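Local coordinates for exosome complex component Rrp41 (Archaeoglobus fulgidus, PDB 3M7N), which probably degrades RNA from the 3' end as the catalytic component of the archaeal exosome, and probably can also add heteromeric RNA tails, at residues 162-167 and 171-176; 135-140 and 186-191. The protein carries 1 engineered substitution. All coordinates share one frame; numbering follows the deposited sequence.

How the contacts relate
Contact 1 is the beta hairpin of strands 158-167 and 170-173, at one side of a four-stranded antiparallel sheet; contact 2 brings helix 136-150 against strand 185-194, nearer the middle of the chain. Both are buried and meet in that sheet, where strands 158-167 and 185-194 are neighbours: Val-162 O and Phe-189 N lie 2.8 Å apart, and Ala-163 CB packs on Pro-188 CA. Along the chain, contact 1 is nested within the loop that contact 2 closes. Their chemistry differs. Backbone hydrogen bonds and aliphatic packing make the hairpin, whereas contact 2 is a small apolar touch beside a bound RNA nucleotide.

Contact 1. Residues 162-167 and 171-176; sequences VAVGKA and LVLDPM
With CG1 turned opposite the backbone nitrogen (chi1 162°), Val-164 holds that methyl 4.0 Å from Leu-171 CG on the partner strand. Leu-173 also has CG trans to its nitrogen (chi1 179°), and its CD1 reaches back to Val-162 CG1 at 4.1 Å. Val-164 faces Leu-173, and Lys-166 faces Leu-171, as antiparallel non-hydrogen-bonded pairs whose side chains all leave the same face of the sheet. Helix 212-248 lies over this face, with Ala-218 and Ala-222 against Val-164 and Gln-217 against Leu-171. The aliphatic root of Lys-166 passes Leu-171 CD1, while its extended chain carries NZ away to a salt bridge with Glu-214. Cutting Leu-171 back to an alanine is likely to open a gap beside Val-164 CG1 and to take an apolar neighbour from the root of Lys-166.

Between these pairs, Gly-165 and Val-172 form the hydrogen-bonded pair of the hairpin. Gly-165 N donates to Val-172 O at 2.8 Å. The return bond from Val-172 N to Gly-165 O is 3.0 Å long and straight at hydrogen (168°), although the donor stands well above the carbonyl plane. On the other face Pro-175 CG rests 3.3 Å from Gly-165 N, where a side chain on the glycine would run into the proline ring.

Beyond Leu-173 the chain leaves the strand, yet Asp-174 N still bonds Ala-163 O at 2.8 Å. A water extends the link: it accepts from Ala-163 N and donates to Asp-174 OD2 at 2.6 Å. The same carboxylate oxygen is salt-bridged to Arg-27. Backbone bonds therefore set the register, mostly apolar groups pack on the helix-facing side, and the buried carboxylate at the strand exit has both a water and a positive charge to satisfy it.

Contact 2. Residues 135-140 and 186-191; sequences GSRTAC and DMPFAF. With nucleotides of chain L.
The RNA-binding site of this RNase PH-family subunit is bordered here by the first turn of helix 136-150 and by strand 185-194, which touch through Arg-137, Thr-138 and Pro-188. Arg-137 CD lies 4.1 Å from Pro-188 CG, and Thr-138 CG2 comes to 3.9 Å from Pro-188 CB, the threonine and proline side chains meeting at about a right angle. The CB and CG end of the proline ring thus meets two consecutive helix residues.

What puts the threonine methyl there is its rotation. With chi1 at 71°, OG1 sits between the backbone nitrogen and the carbonyl carbon and donates to Gly-135 O at 2.7 Å, in the carbonyl plane and on a lone pair; CG2 is left to face the strand. Gly-135 is the N-cap of the helix, and its carbonyl also accepts from Ala-139 N, so two bonds grip this oxygen, and the one from OG1 holds the rotation of Thr-138.

In the fold, this places the helix, which falls in the range of domain 1 of the 3' exoribonuclease family, on the antiparallel sheet whose strand 185-194 falls in that of domain 2; strand 158-167 lies beside it, and its Ser-161 touches Thr-138. The nucleotide C6 of chain L lies alongside. The Arg-137 chain bends at chi3 (51°), and its guanidinium meets the phosphate with its edge, in plane, NH2 standing 3.1 Å from OP2 of C6 of chain L. NH1 is hydrogen-bonded to Gln-205 on strand 197-207, which helps to hold the flat group in its orientation. At the sugar end, Ser-136 OG is 3.2 Å from O3' of the same nucleotide and also bonds Tyr-79. On strand 185-194, Asp-186 OD1 lies 3.7 Å from OP1 of C6 of chain L, close but not bonded to it, with Asp-180 nearby.

Contact 1. Residues 162-167 and 171-176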
loop_
_atom_site.group_PDB
_atom_site.type_symbol
_atom_site.label_atom_id
_atom_site.label_comp_id
_atom_site.label_asym_id
_atom_site.label_seq_id
_atom_site.Cartn_x
_atom_site.Cartn_y
_atom_site.Cartn_z
ATOM N N VAL E 162 -22.023 -25.632 -11.967
ATOM C CA VAL E 162 -21.290 -26.774 -12.497
ATOM C C VAL E 162 -20.650 -26.396 -13.823
ATOM O O VAL E 162 -21.121 -25.497 -14.511
ATOM C CB VAL E 162 -22.220 -27.960 -12.897
ATOM C CG1 VAL E 162 -21.653 -29.287 -12.409
ATOM C CG2 VAL E 162 -23.629 -27.735 -12.450
ATOM N N ALA E 163 -19.628 -27.143 -14.215
ATOM C CA ALA E 163 -19.039 -26.999 -15.534
ATOM C C ALA E 163 -19.462 -28.165 -16.432
ATOM O O ALA E 163 -19.745 -29.259 -15.961
ATOM C CB ALA E 163 -17.509 -26.947 -15.444
ATOM N N VAL E 164 -19.515 -27.915 -17.732
ATOM C CA VAL E 164 -19.659 -28.987 -18.688
ATOM C C VAL E 164 -18.351 -29.026 -19.436
ATOM O O VAL E 164 -17.825 -27.975 -19.817
ATOM C CB VAL E 164 -20.813 -28.730 -19.677
ATOM C CG1 VAL E 164 -20.662 -29.614 -20.914
ATOM C CG2 VAL E 164 -22.161 -28.957 -18.997
ATOM N N GLY E 165 -17.814 -30.225 -19.622
ATOM C CA GLY E 165 -16.605 -30.408 -20.401
ATOM C C GLY E 165 -16.930 -30.997 -21.757
ATOM O O GLY E 165 -18.085 -31.224 -22.102
ATOM N N LYS E 166 -15.896 -31.231 -22.542
ATOM C CA LYS E 166 -16.063 -31.896 -23.808
ATOM C C LYS E 166 -14.894 -32.848 -23.971
ATOM O O LYS E 166 -13.735 -32.433 -23.931
ATOM C CB LYS E 166 -16.132 -30.895 -24.960
ATOM C CG LYS E 166 -16.295 -31.565 -26.328
ATOM C CD LYS E 166 -16.481 -30.545 -27.434
ATOM C CE LYS E 166 -16.012 -31.052 -28.775
ATOM N NZ LYS E 166 -16.178 -29.960 -29.775
ATOM N N ALA E 167 -15.210 -34.129 -24.133
ATOM C CA ALA E 167 -14.203 -35.178 -24.186
ATOM C C ALA E 167 -14.481 -36.139 -25.338
ATOM O O ALA E 167 -15.608 -36.608 -25.512
ATOM C CB ALA E 167 -14.155 -35.916 -22.863
ATOM N N LEU E 171 -19.958 -34.139 -24.992
ATOM C CA LEU E 171 -20.225 -33.290 -23.835
ATOM C C LEU E 171 -20.292 -34.143 -22.571
ATOM O O LEU E 171 -20.927 -35.203 -22.550
ATOM C CB LEU E 171 -21.536 -32.520 -24.005
ATOM C CG LEU E 171 -21.496 -31.074 -24.508
ATOM C CD1 LEU E 171 -20.263 -30.766 -25.340
ATOM C CD2 LEU E 171 -22.757 -30.754 -25.284
ATOM N N VAL E 172 -19.628 -33.700 -21.512
ATOM C CA VAL E 172 -19.743 -34.418 -20.255
ATOM C C VAL E 172 -20.053 -33.443 -19.145
ATOM O O VAL E 172 -19.645 -32.286 -19.200
ATOM C CB VAL E 172 -18.491 -35.231 -19.952
ATOM C CG1 VAL E 172 -18.273 -36.286 -21.044
ATOM C CG2 VAL E 172 -17.280 -34.319 -19.847
ATOM N N LEU E 173 -20.782 -33.910 -18.141
ATOM C CA LEU E 173 -21.150 -33.079 -17.007
ATOM C C LEU E 173 -20.074 -33.141 -15.935
ATOM O O LEU E 173 -19.629 -34.229 -15.592
ATOM C CB LEU E 173 -22.467 -33.575 -16.430
ATOM C CG LEU E 173 -23.019 -32.842 -15.213
ATOM C CD1 LEU E 173 -23.278 -31.374 -15.515
ATOM C CD2 LEU E 173 -24.292 -33.555 -14.764
ATOM N N ASP E 174 -19.641 -31.983 -15.426
ATOM C CA ASP E 174 -18.753 -31.933 -14.254
ATOM C C ASP E 174 -17.414 -32.600 -14.504
ATOM O O ASP E 174 -17.082 -33.593 -13.869
ATOM C CB ASP E 174 -19.432 -32.618 -13.065
ATOM C CG ASP E 174 -18.705 -32.390 -11.742
ATOM O OD1 ASP E 174 -18.698 -33.326 -10.918
ATOM O OD2 ASP E 174 -18.144 -31.288 -11.517
ATOM N N PRO E 175 -16.615 -32.041 -15.406
ATOM C CA PRO E 175 -15.367 -32.736 -15.757
ATOM C C PRO E 175 -14.416 -32.956 -14.569
ATOM O O PRO E 175 -14.429 -32.208 -13.582
ATOM C CB PRO E 175 -14.712 -31.811 -16.797
ATOM C CG PRO E 175 -15.752 -30.754 -17.126
ATOM C CD PRO E 175 -16.696 -30.688 -15.976
ATOM N N MET E 176 -13.596 -33.994 -14.692
ATOM C CA MET E 176 -12.555 -34.327 -13.726
ATOM C C MET E 176 -11.239 -33.838 -14.328
ATOM O O MET E 176 -11.192 -33.415 -15.484
ATOM C CB MET E 176 -12.473 -35.853 -13.550
ATOM C CG MET E 176 -11.729 -36.546 -14.716
ATOM S SD MET E 176 -11.980 -38.322 -14.886
ATOM C CE MET E 176 -11.529 -38.890 -13.239
HETATM O O HOH W 1 -18.148 -28.705 -12.091
#

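Contact 2. Residues 135-140 and 186-191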
loop_
_atom_site.group_PDB
_atom_site.type_symbol
_atom_site.label_atom_id
_atom_site.label_comp_id
_atom_site.label_asym_id
_atom_site.label_seq_id
_atom_site.Cartn_x
_atom_site.Cartn_y
_atom_site.Cartn_z
ATOM N N GLY E 135 -12.847 -28.012 -11.756
ATOM C CA GLY E 135 -14.082 -27.426 -11.295
ATOM C C GLY E 135 -14.049 -26.760 -9.928
ATOM O O GLY E 135 -15.115 -26.394 -9.411
ATOM N N SER E 136 -12.863 -26.585 -9.337
ATOM C CA SER E 136 -12.784 -25.986 -7.991
ATOM C C SER E 136 -13.520 -24.652 -7.873
ATOM O O SER E 136 -14.079 -24.337 -6.820
ATOM C CB SER E 136 -11.340 -25.836 -7.489
ATOM O OG SER E 136 -10.578 -24.940 -8.275
ATOM N N ARG E 137 -13.560 -23.880 -8.950
ATOM C CA ARG E 137 -14.307 -22.625 -8.891
ATOM C C ARG E 137 -15.819 -22.863 -8.738
ATOM O O ARG E 137 -16.508 -22.100 -8.062
ATOM C CB ARG E 137 -13.980 -21.709 -10.076
ATOM C CG ARG E 137 -14.952 -21.782 -11.232
ATOM C CD ARG E 137 -14.415 -21.006 -12.420
ATOM N NE ARG E 137 -13.043 -21.412 -12.721
ATOM C CZ ARG E 137 -12.261 -20.796 -13.600
ATOM N NH1 ARG E 137 -12.719 -19.751 -14.278
ATOM N NH2 ARG E 137 -11.029 -21.225 -13.811
ATOM N N THR E 138 -16.329 -23.935 -9.348
ATOM C CA THR E 138 -17.754 -24.279 -9.218
ATOM C C THR E 138 -18.044 -24.807 -7.801
ATOM O O THR E 138 -19.009 -24.391 -7.161
ATOM C CB THR E 138 -18.239 -25.269 -10.329
ATOM O OG1 THR E 138 -17.701 -26.583 -10.116
ATOM C CG2 THR E 138 -17.821 -24.783 -11.707
ATOM N N ALA E 139 -17.174 -25.683 -7.306
ATOM C CA ALA E 139 -17.227 -26.104 -5.911
ATOM C C ALA E 139 -17.301 -24.918 -4.939
ATOM O O ALA E 139 -18.194 -24.868 -4.068
ATOM C CB ALA E 139 -16.063 -26.994 -5.583
ATOM N N CYS E 140 -16.407 -23.941 -5.100
ATOM C CA CYS E 140 -16.416 -22.772 -4.199
ATOM C C CYS E 140 -17.700 -21.987 -4.308
ATOM O O CYS E 140 -18.262 -21.553 -3.303
ATOM C CB CYS E 140 -15.201 -21.861 -4.438
ATOM S SG CYS E 140 -13.649 -22.734 -4.101
ATOM N N ASP E 186 -13.955 -26.593 -21.743
ATOM C CA ASP E 186 -14.330 -26.539 -20.342
ATOM C C ASP E 186 -15.171 -25.286 -20.122
ATOM O O ASP E 186 -14.771 -24.172 -20.488
ATOM C CB ASP E 186 -13.076 -26.538 -19.460
ATOM C CG ASP E 186 -13.401 -26.549 -17.969
ATOM O OD1 ASP E 186 -12.616 -25.976 -17.190
ATOM O OD2 ASP E 186 -14.444 -27.110 -17.573
ATOM N N MET E 187 -16.343 -25.461 -19.526
ATOM C CA MET E 187 -17.308 -24.378 -19.480
ATOM C C MET E 187 -18.110 -24.323 -18.176
ATOM O O MET E 187 -19.210 -24.873 -18.075
ATOM C CB MET E 187 -18.226 -24.477 -20.689
ATOM C CG MET E 187 -19.199 -23.325 -20.835
ATOM S SD MET E 187 -20.156 -23.490 -22.354
ATOM C CE MET E 187 -21.262 -22.091 -22.183
ATOM N N PRO E 188 -17.548 -23.641 -17.166
ATOM C CA PRO E 188 -18.231 -23.448 -15.884
ATOM C C PRO E 188 -19.461 -22.558 -16.021
ATOM O O PRO E 188 -19.411 -21.579 -16.752
ATOM C CB PRO E 188 -17.165 -22.757 -15.013
ATOM C CG PRO E 188 -16.131 -22.242 -15.970
ATOM C CD PRO E 188 -16.143 -23.207 -17.116
ATOM N N PHE E 189 -20.547 -22.915 -15.333
ATOM C CA PHE E 189 -21.748 -22.077 -15.238
ATOM C C PHE E 189 -22.087 -21.882 -13.774
ATOM O O PHE E 189 -21.661 -22.658 -12.920
ATOM C CB PHE E 189 -22.993 -22.769 -15.838
ATOM C CG PHE E 189 -22.869 -23.140 -17.277
ATOM C CD1 PHE E 189 -22.168 -24.276 -17.659
ATOM C CD2 PHE E 189 -23.497 -22.380 -18.254
ATOM C CE1 PHE E 189 -22.082 -24.627 -18.988
ATOM C CE2 PHE E 189 -23.409 -22.732 -19.591
ATOM C CZ PHE E 189 -22.704 -23.858 -19.953
ATOM N N ALA E 190 -22.902 -20.874 -13.493
ATOM C CA ALA E 190 -23.634 -20.834 -12.238
ATOM C C ALA E 190 -24.954 -20.171 -12.550
ATOM O O ALA E 190 -25.014 -19.271 -13.389
ATOM C CB ALA E 190 -22.887 -20.067 -11.180
ATOM N N PHE E 191 -26.009 -20.621 -11.880
ATOM C CA PHE E 191 -27.344 -20.126 -12.157
ATOM C C PHE E 191 -27.973 -19.600 -10.883
ATOM O O PHE E 191 -27.630 -20.032 -9.782
ATOM C CB PHE E 191 -28.250 -21.251 -12.703
ATOM C CG PHE E 191 -27.675 -22.000 -13.877
ATOM C CD1 PHE E 191 -26.979 -23.181 -13.683
ATOM C CD2 PHE E 191 -27.852 -21.536 -15.175
ATOM C CE1 PHE E 191 -26.448 -23.880 -14.760
ATOM C CE2 PHE E 191 -27.332 -22.233 -16.253
ATOM C CZ PHE E 191 -26.638 -23.409 -16.052
ATOM P P C L 6 -8.970 -24.266 -14.471
ATOM O OP1 C L 6 -10.417 -24.547 -14.635
ATOM O OP2 C L 6 -8.496 -22.863 -14.554
ATOM O "O5'" C L 6 -8.458 -24.931 -13.098
ATOM C "C5'" C L 6 -8.814 -26.291 -12.839
ATOM C "C4'" C L 6 -7.768 -27.044 -12.038
ATOM O "O4'" C L 6 -6.433 -26.839 -12.566
ATOM C "C3'" C L 6 -7.592 -26.626 -10.588
ATOM O "O3'" C L 6 -8.729 -27.003 -9.814
ATOM C "C2'" C L 6 -6.346 -27.442 -10.270
ATOM O "O2'" C L 6 -6.602 -28.832 -10.115
ATOM C "C1'" C L 6 -5.521 -27.190 -11.535
ATOM N N1 C L 6 -4.524 -26.106 -11.322
ATOM C C2 C L 6 -3.323 -26.432 -10.688
ATOM O O2 C L 6 -3.127 -27.604 -10.344
ATOM N N3 C L 6 -2.407 -25.456 -10.476
ATOM C C4 C L 6 -2.660 -24.205 -10.870
ATOM N N4 C L 6 -1.718 -23.277 -10.635
ATOM C C5 C L 6 -3.887 -23.858 -11.519
ATOM C C6 C L 6 -4.784 -24.829 -11.720
#